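PDB 4ZPJ: extracellular ligand-binding receptor from Sphaerobacter thermophilus, which probably binds a small-molecule solute outside the cell for uptake by an ABC transporter, as a member of the leucine-binding protein family. Local coordinates for residues A174-Y185 with V412-F423. Residues are numbered along the deposited sequence; the frame is centred on the assembly and turned at random.
Sequences ANGQYDAPAADY and VDRIPDFDDLSF. With ZN (zinc ion), chain D; ZN (zinc ion), chain C.
The F418 ring lies between a proline and a serine: CG of P181 sits 3.8 Å from the ring centroid, a CH-pi contact over the middle of one face, while OG of S422, from the same tail as F418, lies over the opposite face, offset toward the rim. At the Y185 ring, OD2 of D413 comes to the edge, near the ring plane. F423, the C-terminal residue, lays its ring obliquely against the turn 174-177, with CE2 3.7 Å from Q177 CA. Its CG stands between backbone N and carbonyl carbon (chi1 60°), which brings the ring back against that turn. Beyond F418, P181 CB meets I415 CD1 at 3.7 Å.

Q177 supplies the polar link. With CG anti to the backbone N (chi1 180°) and the chain extended, its amide reaches the backbone around F418 and D420. NE2 donates to F418 O at 3.1 Å and also to P390 O; F418 O lies in the Q177 amide plane, the donor 33° from the F418 carbonyl plane. OE1 accepts from A174 N at 3.0 Å. D417 and D419 each bind a zinc ion. In this periplasmic-binding-protein fold, backbone atoms satisfy a buried amide beside apolar packing, joining the C-terminal strand and tail to turn 174-177 and helix 180-188.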
# COMPACT_ATOMS: atom_id res chain seq x y z
N ALA A 174 -4.97 5.09 0.68
CA ALA A 174 -6.32 4.61 1.03
C ALA A 174 -6.63 3.48 0.04
O ALA A 174 -6.25 3.58 -1.14
CB ALA A 174 -7.33 5.73 0.90
N ASN A 175 -7.29 2.41 0.47
CA ASN A 175 -7.61 1.30 -0.44
C ASN A 175 -8.17 1.79 -1.76
O ASN A 175 -9.07 2.61 -1.79
CB ASN A 175 -8.68 0.39 0.16
CG ASN A 175 -8.15 -0.42 1.30
OD1 ASN A 175 -7.04 -0.85 1.24
ND2 ASN A 175 -8.89 -0.52 2.34
N GLY A 176 -7.65 1.24 -2.82
CA GLY A 176 -8.01 1.62 -4.15
C GLY A 176 -7.15 2.69 -4.82
O GLY A 176 -7.26 2.93 -6.05
N GLN A 177 -6.31 3.36 -4.06
CA GLN A 177 -5.65 4.59 -4.57
C GLN A 177 -4.61 4.29 -5.67
O GLN A 177 -4.41 5.11 -6.53
CB GLN A 177 -5.00 5.36 -3.39
CG GLN A 177 -4.26 6.64 -3.72
CD GLN A 177 -3.73 7.40 -2.50
OE1 GLN A 177 -3.92 6.98 -1.40
NE2 GLN A 177 -3.04 8.55 -2.73
N TYR A 178 -3.94 3.13 -5.63
CA TYR A 178 -2.98 2.82 -6.66
C TYR A 178 -3.60 2.04 -7.82
O TYR A 178 -3.04 2.03 -8.91
CB TYR A 178 -1.70 2.16 -6.09
CG TYR A 178 -1.89 0.92 -5.37
CD1 TYR A 178 -2.14 -0.26 -6.07
CD2 TYR A 178 -1.85 0.87 -3.97
CE1 TYR A 178 -2.38 -1.44 -5.41
CE2 TYR A 178 -2.08 -0.31 -3.31
CZ TYR A 178 -2.34 -1.48 -4.05
OH TYR A 178 -2.55 -2.70 -3.49
N ASP A 179 -4.79 1.47 -7.62
CA ASP A 179 -5.54 0.86 -8.69
C ASP A 179 -6.45 1.81 -9.50
O ASP A 179 -6.71 1.56 -10.68
CB ASP A 179 -6.33 -0.34 -8.14
CG ASP A 179 -5.39 -1.46 -7.70
OD1 ASP A 179 -4.36 -1.65 -8.43
OD2 ASP A 179 -5.65 -2.14 -6.64
N ALA A 180 -6.93 2.87 -8.91
CA ALA A 180 -7.88 3.72 -9.58
C ALA A 180 -7.32 4.30 -10.88
O ALA A 180 -8.03 4.34 -11.86
CB ALA A 180 -8.29 4.83 -8.66
N PRO A 181 -6.03 4.69 -10.93
CA PRO A 181 -5.51 5.22 -12.25
C PRO A 181 -5.51 4.21 -13.37
O PRO A 181 -5.52 4.59 -14.56
CB PRO A 181 -4.07 5.68 -11.92
CG PRO A 181 -4.14 5.97 -10.43
CD PRO A 181 -5.00 4.83 -9.88
N ALA A 182 -5.56 2.93 -13.01
CA ALA A 182 -5.66 1.88 -14.02
C ALA A 182 -6.98 1.91 -14.71
O ALA A 182 -7.11 1.45 -15.84
CB ALA A 182 -5.38 0.50 -13.42
N ALA A 183 -7.98 2.51 -14.08
CA ALA A 183 -9.29 2.63 -14.69
C ALA A 183 -9.26 3.74 -15.71
O ALA A 183 -9.86 3.61 -16.79
CB ALA A 183 -10.32 2.94 -13.63
N ASP A 184 -8.57 4.83 -15.40
CA ASP A 184 -8.31 5.86 -16.44
C ASP A 184 -7.55 5.28 -17.60
O ASP A 184 -7.89 5.52 -18.73
CB ASP A 184 -7.52 7.05 -15.86
CG ASP A 184 -8.33 7.77 -14.81
OD1 ASP A 184 -9.31 8.47 -15.15
OD2 ASP A 184 -8.08 7.57 -13.62
N TYR A 185 -6.51 4.51 -17.31
CA TYR A 185 -5.74 3.89 -18.36
C TYR A 185 -6.60 2.98 -19.22
O TYR A 185 -6.47 2.97 -20.44
CB TYR A 185 -4.61 3.07 -17.76
CG TYR A 185 -3.59 2.61 -18.77
CD1 TYR A 185 -2.61 3.49 -19.24
CD2 TYR A 185 -3.63 1.32 -19.26
CE1 TYR A 185 -1.67 3.07 -20.16
CE2 TYR A 185 -2.71 0.89 -20.20
CZ TYR A 185 -1.74 1.79 -20.66
OH TYR A 185 -0.80 1.40 -21.58
N VAL A 412 5.13 1.53 -17.39
CA VAL A 412 4.76 2.04 -18.73
C VAL A 412 4.31 3.49 -18.71
O VAL A 412 4.45 4.21 -19.72
CB VAL A 412 3.74 1.15 -19.49
CG1 VAL A 412 4.25 -0.28 -19.63
CG2 VAL A 412 2.40 1.08 -18.84
N ASP A 413 3.86 3.96 -17.55
CA ASP A 413 3.31 5.27 -17.41
C ASP A 413 3.24 5.66 -15.93
O ASP A 413 3.22 4.78 -15.02
CB ASP A 413 1.92 5.32 -17.99
CG ASP A 413 1.56 6.69 -18.55
OD1 ASP A 413 2.39 7.62 -18.56
OD2 ASP A 413 0.42 6.79 -19.04
N ARG A 414 3.27 6.97 -15.71
CA ARG A 414 3.28 7.54 -14.39
C ARG A 414 2.14 8.52 -14.23
O ARG A 414 1.87 9.28 -15.15
CB ARG A 414 4.52 8.28 -14.22
CG ARG A 414 5.70 7.44 -13.82
CD ARG A 414 6.95 8.31 -13.59
NE ARG A 414 8.00 7.33 -13.48
CZ ARG A 414 8.86 7.00 -14.42
NH1 ARG A 414 8.91 7.67 -15.59
NH2 ARG A 414 9.74 6.05 -14.13
N ILE A 415 1.48 8.51 -13.08
CA ILE A 415 0.41 9.50 -12.73
C ILE A 415 0.91 10.21 -11.48
O ILE A 415 0.95 9.63 -10.41
CB ILE A 415 -0.98 8.85 -12.46
CG1 ILE A 415 -1.48 8.04 -13.66
CG2 ILE A 415 -2.05 9.92 -12.24
CD1 ILE A 415 -0.94 6.64 -13.74
N PRO A 416 1.40 11.44 -11.63
CA PRO A 416 1.93 12.23 -10.47
C PRO A 416 0.81 12.82 -9.61
O PRO A 416 -0.34 13.00 -10.09
CB PRO A 416 2.68 13.39 -11.15
CG PRO A 416 1.99 13.56 -12.47
CD PRO A 416 1.59 12.16 -12.91
N ASP A 417 1.13 13.10 -8.37
CA ASP A 417 0.26 13.90 -7.52
C ASP A 417 -1.15 13.33 -7.45
O ASP A 417 -2.15 14.03 -7.46
CB ASP A 417 0.25 15.34 -7.97
CG ASP A 417 1.69 15.93 -8.06
OD1 ASP A 417 2.27 16.40 -7.10
OD2 ASP A 417 2.20 16.02 -9.16
N PHE A 418 -1.22 12.03 -7.34
CA PHE A 418 -2.47 11.37 -7.18
C PHE A 418 -2.82 11.24 -5.68
O PHE A 418 -2.13 10.56 -4.92
CB PHE A 418 -2.43 10.05 -7.86
CG PHE A 418 -3.81 9.51 -8.17
CD1 PHE A 418 -4.55 10.02 -9.23
CD2 PHE A 418 -4.36 8.54 -7.37
CE1 PHE A 418 -5.80 9.51 -9.49
CE2 PHE A 418 -5.63 8.05 -7.59
CZ PHE A 418 -6.34 8.52 -8.66
N ASP A 419 -3.88 11.92 -5.26
CA ASP A 419 -4.25 11.94 -3.86
C ASP A 419 -5.31 10.91 -3.48
O ASP A 419 -5.84 10.22 -4.36
CB ASP A 419 -4.66 13.33 -3.40
CG ASP A 419 -5.88 13.87 -4.10
OD1 ASP A 419 -6.89 13.16 -4.34
OD2 ASP A 419 -5.83 15.09 -4.38
N ASP A 420 -5.61 10.83 -2.20
CA ASP A 420 -6.54 9.82 -1.70
C ASP A 420 -8.01 10.29 -1.70
O ASP A 420 -8.87 9.71 -1.07
CB ASP A 420 -6.09 9.28 -0.32
CG ASP A 420 -6.04 10.35 0.75
OD1 ASP A 420 -6.05 11.56 0.41
OD2 ASP A 420 -5.95 9.99 1.94
N LEU A 421 -8.32 11.34 -2.44
CA LEU A 421 -9.64 11.89 -2.39
C LEU A 421 -10.27 11.88 -3.75
O LEU A 421 -11.37 12.35 -3.87
CB LEU A 421 -9.57 13.32 -1.92
CG LEU A 421 -9.07 13.61 -0.51
CD1 LEU A 421 -8.84 15.12 -0.37
CD2 LEU A 421 -10.12 13.14 0.46
N SER A 422 -9.60 11.37 -4.77
CA SER A 422 -10.00 11.71 -6.16
C SER A 422 -10.76 10.52 -6.80
O SER A 422 -10.63 10.25 -7.99
CB SER A 422 -8.75 12.13 -6.95
OG SER A 422 -7.65 11.21 -6.71
N PHE A 423 -11.55 9.82 -5.98
CA PHE A 423 -12.20 8.57 -6.34
C PHE A 423 -13.19 8.20 -5.23
O PHE A 423 -13.22 8.87 -4.17
CB PHE A 423 -11.20 7.42 -6.63
CG PHE A 423 -10.29 7.07 -5.47
CD1 PHE A 423 -10.71 6.21 -4.47
CD2 PHE A 423 -9.01 7.60 -5.39
CE1 PHE A 423 -9.90 5.91 -3.39
CE2 PHE A 423 -8.18 7.27 -4.32
CZ PHE A 423 -8.65 6.42 -3.31
OXT PHE A 423 -13.97 7.25 -5.39
ZN ZN D . 4.14 16.61 -7.74
ZN ZN C . -7.21 16.14 -5.59